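Local coordinates for SAP-like pentraxin (Limulus polyphemus, PDB 3FLP), which is a calcium-binding invertebrate lectin of the pentraxin family that assembles into a physiological doubly stacked cyclic heptamer, at the interface of chains A and B and the interface of chains A and C. Sequence-based numbering; all coordinates share one arbitrary frame. Chains: chain A/B/C, SAP-like pentraxin.

Contact 1: the interface of chains A and B. Residues chain A 201, 203-204, 206-207, 209; chain B 201, 203-204, 206-207, 209.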
loop_
_atom_site.group_PDB
_atom_site.type_symbol
_atom_site.label_atom_id
_atom_site.label_comp_id
_atom_site.label_asym_id
_atom_site.label_seq_id
_atom_site.Cartn_x
_atom_site.Cartn_y
_atom_site.Cartn_z
ATOM N N PHE A 201 -34.867 -24.941 -0.752
ATOM C CA PHE A 201 -35.988 -25.320 -1.593
ATOM C C PHE A 201 -35.884 -26.775 -2.013
ATOM O O PHE A 201 -34.786 -27.326 -2.129
ATOM C CB PHE A 201 -36.069 -24.404 -2.819
ATOM C CG PHE A 201 -34.822 -24.377 -3.664
ATOM C CD1 PHE A 201 -34.589 -25.361 -4.624
ATOM C CD2 PHE A 201 -33.899 -23.345 -3.526
ATOM C CE1 PHE A 201 -33.453 -25.317 -5.442
ATOM C CE2 PHE A 201 -32.761 -23.288 -4.336
ATOM C CZ PHE A 201 -32.538 -24.276 -5.298
ATOM N N ALA A 203 -36.202 -29.700 -4.700
ATOM C CA ALA A 203 -36.063 -29.829 -6.149
ATOM C C ALA A 203 -36.730 -31.153 -6.497
ATOM O O ALA A 203 -36.456 -32.173 -5.860
ATOM C CB ALA A 203 -34.597 -29.853 -6.543
ATOM N N ASP A 204 -37.615 -31.155 -7.488
ATOM C CA ASP A 204 -38.293 -32.400 -7.824
ATOM C C ASP A 204 -38.603 -32.565 -9.303
ATOM O O ASP A 204 -38.579 -31.607 -10.076
ATOM C CB ASP A 204 -39.594 -32.516 -7.023
ATOM C CG ASP A 204 -39.974 -33.960 -6.729
ATOM O OD1 ASP A 204 -39.390 -34.878 -7.345
ATOM O OD2 ASP A 204 -40.866 -34.180 -5.881
ATOM N N GLY A 206 -36.948 -34.143 -11.852
ATOM C CA GLY A 206 -35.902 -33.930 -12.833
ATOM C C GLY A 206 -35.369 -32.555 -13.193
ATOM O O GLY A 206 -34.962 -32.359 -14.339
ATOM N N VAL A 207 -35.366 -31.601 -12.265
ATOM C CA VAL A 207 -34.803 -30.299 -12.591
ATOM C C VAL A 207 -33.294 -30.527 -12.646
ATOM O O VAL A 207 -32.774 -31.436 -11.988
ATOM C CB VAL A 207 -35.135 -29.221 -11.531
ATOM C CG1 VAL A 207 -36.593 -28.797 -11.667
ATOM C CG2 VAL A 207 -34.861 -29.749 -10.127
ATOM N N VAL A 209 -29.476 -29.041 -12.061
ATOM C CA VAL A 209 -28.682 -28.031 -11.379
ATOM C C VAL A 209 -27.392 -27.800 -12.174
ATOM O O VAL A 209 -26.640 -28.739 -12.452
ATOM C CB VAL A 209 -28.310 -28.468 -9.941
ATOM C CG1 VAL A 209 -27.464 -27.380 -9.278
ATOM C CG2 VAL A 209 -29.576 -28.739 -9.122
ATOM N N PHE B 201 -26.061 -31.788 -12.560
ATOM C CA PHE B 201 -26.672 -33.018 -12.113
ATOM C C PHE B 201 -28.176 -32.848 -11.988
ATOM O O PHE B 201 -28.671 -31.739 -11.736
ATOM C CB PHE B 201 -26.060 -33.440 -10.774
ATOM C CG PHE B 201 -26.215 -32.417 -9.668
ATOM C CD1 PHE B 201 -27.411 -32.309 -8.954
ATOM C CD2 PHE B 201 -25.148 -31.597 -9.314
ATOM C CE1 PHE B 201 -27.537 -31.398 -7.895
ATOM C CE2 PHE B 201 -25.263 -30.686 -8.260
ATOM C CZ PHE B 201 -26.460 -30.586 -7.549
ATOM N N ALA B 203 -31.638 -33.404 -10.090
ATOM C CA ALA B 203 -32.090 -33.543 -8.704
ATOM C C ALA B 203 -33.485 -34.144 -8.802
ATOM O O ALA B 203 -34.316 -33.652 -9.565
ATOM C CB ALA B 203 -32.147 -32.175 -8.024
ATOM N N ASP B 204 -33.754 -35.201 -8.048
ATOM C CA ASP B 204 -35.064 -35.830 -8.143
ATOM C C ASP B 204 -35.588 -36.419 -6.835
ATOM O O ASP B 204 -34.832 -36.669 -5.897
ATOM C CB ASP B 204 -35.008 -36.931 -9.201
ATOM C CG ASP B 204 -36.310 -37.082 -9.951
ATOM O OD1 ASP B 204 -37.383 -36.920 -9.331
ATOM O OD2 ASP B 204 -36.261 -37.371 -11.163
ATOM N N GLY B 206 -37.607 -35.166 -4.372
ATOM C CA GLY B 206 -37.566 -34.371 -3.160
ATOM C C GLY B 206 -36.282 -34.073 -2.414
ATOM O O GLY B 206 -36.322 -33.940 -1.185
ATOM N N VAL B 207 -35.145 -33.972 -3.099
ATOM C CA VAL B 207 -33.933 -33.620 -2.371
ATOM C C VAL B 207 -34.083 -32.137 -2.035
ATOM O O VAL B 207 -34.786 -31.405 -2.733
ATOM C CB VAL B 207 -32.629 -33.858 -3.191
ATOM C CG1 VAL B 207 -32.411 -35.359 -3.377
ATOM C CG2 VAL B 207 -32.697 -33.141 -4.544
ATOM N N VAL B 209 -32.294 -28.455 -1.446
ATOM C CA VAL B 209 -31.119 -27.640 -1.715
ATOM C C VAL B 209 -31.008 -26.562 -0.633
ATOM O O VAL B 209 -31.939 -25.782 -0.412
ATOM C CB VAL B 209 -31.207 -26.969 -3.110
ATOM C CG1 VAL B 209 -29.912 -26.195 -3.408
ATOM C CG2 VAL B 209 -31.469 -28.034 -4.188
#
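A:Ala203 and B:Ala203 meet methyl to methyl, CB to CB at 3.7 Å, in the middle of a two-fold antiparallel strand pairing between two pentraxin subunits, which probably joins the two stacked rings. Strand 201-204 of each chain runs beside strand 207-211 of the other. Further out, at either end of this pairing, an aromatic ring covers a valine. B:Val209 sets its CB over one face of the A:Phe201 ring, 3.9 Å from the ring centroid and shifted toward the rim, and B:Val209 CG2 touches A:Phe201 CE1 at 3.6 Å. A:Val209 repeats this on B:Phe201. The ring reaches its valine because CG of A:Phe201 stands between the backbone N and the carbonyl carbon (chi1 57°), and the two side chains then run alongside, pointing the same way. Backbone bonds lock the strands: A:Ala203 N donates to B:Val207 O at 3.0 Å, almost straight (172° at H), while A:Phe201 and B:Val209 exchange a pair, B:Val209 N to A:Phe201 O measuring 2.8 Å. At the polar rim the A:Asp204 and B:Asp204 carboxylate planes stand 79° apart. A:Asp204 OD1 lies 3.5 Å from B:Gly206 N; opposite, B:Asp204 OD2 is the nearer oxygen, 3.4 Å from A:Gly206 N, and neither approach counts as a hydrogen bond.

Contact 2: the interface of chains A and C. Residues chain A 42-43, 96-97; chain C 107, 109-110.
The ring of A:Phe43 meets C:Val109 obliquely at its CD1-CE1 edge. Both valine methyls lie to the same side of the ring plane but beyond the rim; C:Val109 CG1 is 4.0 Å from A:Phe43 CD1, and the two side chains cross at about a right angle. A second flat group, the peptide joining A:Leu96 to A:Gly97, takes the same methyl squarely over one face, with A:Gly97 N at 3.7 Å from C:Val109 CG1. CG1 is anti to its own backbone N (chi1 -174°), which directs it into the angle between peptide and ring, where C:Val109 CG1 also touches A:Leu96 CB at 3.7 Å. The third flat group is the carboxylate of C:Asp110: A:Leu96 O stands over its face, 3.6 Å from C:Asp110 CG, and approaches neither carboxylate oxygen closely. A polar link across the contact runs through a water, 2.8 Å from A:Leu96 O and 2.7 Å from the hydroxyl OG of C:Ser107. C:Ser107 OG makes a weak bond of 3.0 Å to C:Asp110 OD1, which may help to steady it beside the water. A:Phe43 follows strand 33-42, and A:Leu96 and A:Gly97 lie in the loop leading to strand 100-107, two strands that the Cys37-Cys103 disulfide ties together; on chain C, this probable contact between ring neighbours uses the end of strand 100-107 and the turn before strand 112-117 of the pentraxin fold.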
loop_
_atom_site.group_PDB
_atom_site.type_symbol
_atom_site.label_atom_id
_atom_site.label_comp_id
_atom_site.label_asym_id
_atom_site.label_seq_id
_atom_site.Cartn_x
_atom_site.Cartn_y
_atom_site.Cartn_z
ATOM N N PRO A 42 -36.059 -18.633 -21.554
ATOM C CA PRO A 42 -37.269 -19.373 -21.921
ATOM C C PRO A 42 -37.100 -20.374 -23.060
ATOM O O PRO A 42 -36.354 -20.127 -24.013
ATOM C CB PRO A 42 -38.250 -18.255 -22.254
ATOM C CG PRO A 42 -37.357 -17.230 -22.893
ATOM C CD PRO A 42 -36.130 -17.230 -22.011
ATOM N N PHE A 43 -37.798 -21.505 -22.951
ATOM C CA PHE A 43 -37.743 -22.545 -23.977
ATOM C C PHE A 43 -38.966 -22.527 -24.894
ATOM O O PHE A 43 -38.962 -23.177 -25.937
ATOM C CB PHE A 43 -37.621 -23.937 -23.348
ATOM C CG PHE A 43 -36.257 -24.241 -22.774
ATOM C CD1 PHE A 43 -35.145 -23.464 -23.105
ATOM C CD2 PHE A 43 -36.076 -25.340 -21.937
ATOM C CE1 PHE A 43 -33.875 -23.781 -22.608
ATOM C CE2 PHE A 43 -34.811 -25.663 -21.438
ATOM C CZ PHE A 43 -33.710 -24.882 -21.776
ATOM N N LEU A 96 -35.909 -17.447 -28.033
ATOM C CA LEU A 96 -35.933 -18.587 -27.124
ATOM C C LEU A 96 -34.518 -19.141 -27.022
ATOM O O LEU A 96 -33.810 -19.243 -28.027
ATOM C CB LEU A 96 -36.891 -19.670 -27.632
ATOM C CG LEU A 96 -38.368 -19.274 -27.756
ATOM C CD1 LEU A 96 -39.178 -20.448 -28.307
ATOM C CD2 LEU A 96 -38.909 -18.850 -26.394
ATOM N N GLY A 97 -34.097 -19.475 -25.808
ATOM C CA GLY A 97 -32.757 -19.994 -25.623
ATOM C C GLY A 97 -31.752 -18.936 -25.187
ATOM O O GLY A 97 -30.612 -19.271 -24.867
ATOM N N SER C 107 -27.867 -22.856 -31.423
ATOM C CA SER C 107 -28.948 -23.019 -30.461
ATOM C C SER C 107 -30.047 -23.879 -31.071
ATOM O O SER C 107 -30.688 -23.484 -32.049
ATOM C CB SER C 107 -29.527 -21.662 -30.047
ATOM O OG SER C 107 -30.619 -21.839 -29.155
ATOM N N VAL C 109 -32.655 -24.613 -29.495
ATOM C CA VAL C 109 -33.916 -24.118 -28.955
ATOM C C VAL C 109 -34.675 -23.323 -30.012
ATOM O O VAL C 109 -35.876 -23.506 -30.178
ATOM C CB VAL C 109 -33.700 -23.233 -27.691
ATOM C CG1 VAL C 109 -35.044 -22.867 -27.079
ATOM C CG2 VAL C 109 -32.861 -23.978 -26.667
ATOM N N ASP C 110 -33.977 -22.451 -30.735
ATOM C CA ASP C 110 -34.625 -21.653 -31.774
ATOM C C ASP C 110 -34.096 -21.986 -33.174
ATOM O O ASP C 110 -34.582 -21.464 -34.169
ATOM C CB ASP C 110 -34.457 -20.152 -31.472
ATOM C CG ASP C 110 -33.009 -19.697 -31.530
ATOM O OD1 ASP C 110 -32.118 -20.557 -31.407
ATOM O OD2 ASP C 110 -32.760 -18.478 -31.686
HETATM O O HOH W 1 -31.024 -19.351 -28.193
#

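Contact 3: the interface of chains A and B. Residues chain A 4, 7, 197, 200, 203, 209; chain B 7, 197, 209, 211.
A:Met197 and B:Met197 reach toward each other tip to tip, their CE methyls 4.0 Å apart, in an apolar cluster on the two-fold interface that probably joins stacked pentraxin rings. Methionine-to-valine packing makes up the first group of contacts. CE of A:Met197 touches CG1 of B:Val209 at 3.6 Å, and B:Met197 CE returns the contact to A:Val209 CG1 at 3.7 Å. Each thioether chain is bent twice, in A:Met197 with chi2 -54° and chi3 -72°, and the folded shape brings the terminal methyl to both the valine and the partner methionine. Val7 of each chain adds methyls beside the opposite CE, B:Val7 CG2 lying 4.0 Å from A:Met197 CE. Flanking the methionines, A:Ile4 lies aslant B:Val7 and points end-on at B:Ile211, and the two-fold repeats this with the chains exchanged. The CD1 methyl of A:Ile4 thus presses against B:Val7 CG2 at 3.5 Å, a tight fit, and meets B:Ile211 CD1 at 3.8 Å. Polar atoms do not pair directly within this patch, so its cohesion is essentially hydrophobic. Carbon-to-oxygen contact forms a second kind: the backbone carbonyl A:Met197 O faces the side chain of B:Ile211, with B:Ile211 CG1 at 3.4 Å.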
loop_
_atom_site.group_PDB
_atom_site.type_symbol
_atom_site.label_atom_id
_atom_site.label_comp_id
_atom_site.label_asym_id
_atom_site.label_seq_id
_atom_site.Cartn_x
_atom_site.Cartn_y
_atom_site.Cartn_z
ATOM N N ILE A 4 -22.286 -18.189 -6.099
ATOM C CA ILE A 4 -23.530 -18.902 -5.856
ATOM C C ILE A 4 -24.730 -18.269 -6.567
ATOM O O ILE A 4 -25.721 -18.945 -6.854
ATOM C CB ILE A 4 -23.819 -18.985 -4.348
ATOM C CG1 ILE A 4 -24.432 -20.343 -4.025
ATOM C CG2 ILE A 4 -24.752 -17.844 -3.913
ATOM C CD1 ILE A 4 -24.506 -20.629 -2.542
ATOM N N VAL A 7 -25.674 -19.920 -9.977
ATOM C CA VAL A 7 -26.163 -21.299 -10.053
ATOM C C VAL A 7 -27.489 -21.205 -10.798
ATOM O O VAL A 7 -28.242 -20.247 -10.613
ATOM C CB VAL A 7 -26.407 -21.902 -8.641
ATOM C CG1 VAL A 7 -27.258 -23.179 -8.733
ATOM C CG2 VAL A 7 -25.073 -22.216 -7.984
ATOM N N MET A 197 -30.278 -19.387 -3.572
ATOM C CA MET A 197 -29.363 -20.348 -2.975
ATOM C C MET A 197 -29.053 -20.109 -1.490
ATOM O O MET A 197 -28.173 -20.766 -0.927
ATOM C CB MET A 197 -28.061 -20.403 -3.786
ATOM C CG MET A 197 -28.250 -20.769 -5.262
ATOM S SD MET A 197 -29.179 -22.312 -5.535
ATOM C CE MET A 197 -27.955 -23.580 -5.022
ATOM N N SER A 200 -33.514 -22.377 1.415
ATOM C CA SER A 200 -33.748 -23.762 1.023
ATOM C C SER A 200 -34.995 -24.030 0.201
ATOM O O SER A 200 -36.050 -23.445 0.434
ATOM C CB SER A 200 -33.806 -24.638 2.279
ATOM O OG SER A 200 -32.617 -24.495 3.030
ATOM N N ALA A 203 -36.202 -29.700 -4.700
ATOM C CA ALA A 203 -36.063 -29.829 -6.149
ATOM C C ALA A 203 -36.730 -31.153 -6.497
ATOM O O ALA A 203 -36.456 -32.173 -5.860
ATOM C CB ALA A 203 -34.597 -29.853 -6.543
ATOM N N VAL A 209 -29.476 -29.041 -12.061
ATOM C CA VAL A 209 -28.682 -28.031 -11.379
ATOM C C VAL A 209 -27.392 -27.800 -12.174
ATOM O O VAL A 209 -26.640 -28.739 -12.452
ATOM C CB VAL A 209 -28.310 -28.468 -9.941
ATOM C CG1 VAL A 209 -27.464 -27.380 -9.278
ATOM C CG2 VAL A 209 -29.576 -28.739 -9.122
ATOM N N VAL B 7 -22.776 -25.233 -0.680
ATOM C CA VAL B 7 -24.155 -25.591 -1.008
ATOM C C VAL B 7 -24.306 -27.049 -0.568
ATOM O O VAL B 7 -23.386 -27.852 -0.720
ATOM C CB VAL B 7 -24.424 -25.511 -2.544
ATOM C CG1 VAL B 7 -25.690 -26.288 -2.911
ATOM C CG2 VAL B 7 -24.564 -24.052 -2.972
ATOM N N MET B 197 -21.046 -28.458 -7.693
ATOM C CA MET B 197 -21.797 -27.344 -8.267
ATOM C C MET B 197 -21.218 -26.775 -9.560
ATOM O O MET B 197 -21.681 -25.746 -10.040
ATOM C CB MET B 197 -21.950 -26.212 -7.243
ATOM C CG MET B 197 -22.632 -26.633 -5.945
ATOM S SD MET B 197 -24.215 -27.476 -6.203
ATOM C CE MET B 197 -25.298 -26.075 -6.546
ATOM N N VAL B 209 -32.294 -28.455 -1.446
ATOM C CA VAL B 209 -31.119 -27.640 -1.715
ATOM C C VAL B 209 -31.008 -26.562 -0.633
ATOM O O VAL B 209 -31.939 -25.782 -0.412
ATOM C CB VAL B 209 -31.207 -26.969 -3.110
ATOM C CG1 VAL B 209 -29.912 -26.195 -3.408
ATOM C CG2 VAL B 209 -31.469 -28.034 -4.188
ATOM N N ILE B 211 -27.821 -24.756 2.457
ATOM C CA ILE B 211 -26.451 -24.372 2.750
ATOM C C ILE B 211 -25.871 -25.176 3.908
ATOM O O ILE B 211 -26.539 -25.409 4.913
ATOM C CB ILE B 211 -26.368 -22.877 3.117
ATOM C CG1 ILE B 211 -26.755 -22.017 1.906
ATOM C CG2 ILE B 211 -24.967 -22.537 3.604
ATOM C CD1 ILE B 211 -25.847 -22.197 0.690
#

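Contact 1 and contact 3 belong to one two-fold interface, their C-alpha centres about 9 Å apart, and they share A:Ala203, A:Val209 and B:Val209; Val209 thus serves the strand pairing and the methionine cluster at once. The C-alpha centre of contact 2 is about 22 Å from that of contact 1 and about 24 Å from that of contact 3, on a separate surface of chain A that faces chain C without exact two-fold symmetry. In the 14-subunit assembly, the non-two-fold A-C contact suits neighbours within a cyclic heptamer, whereas the A-B pairing would join the two stacked rings through antiparallel strand pairing backed by apolar packing.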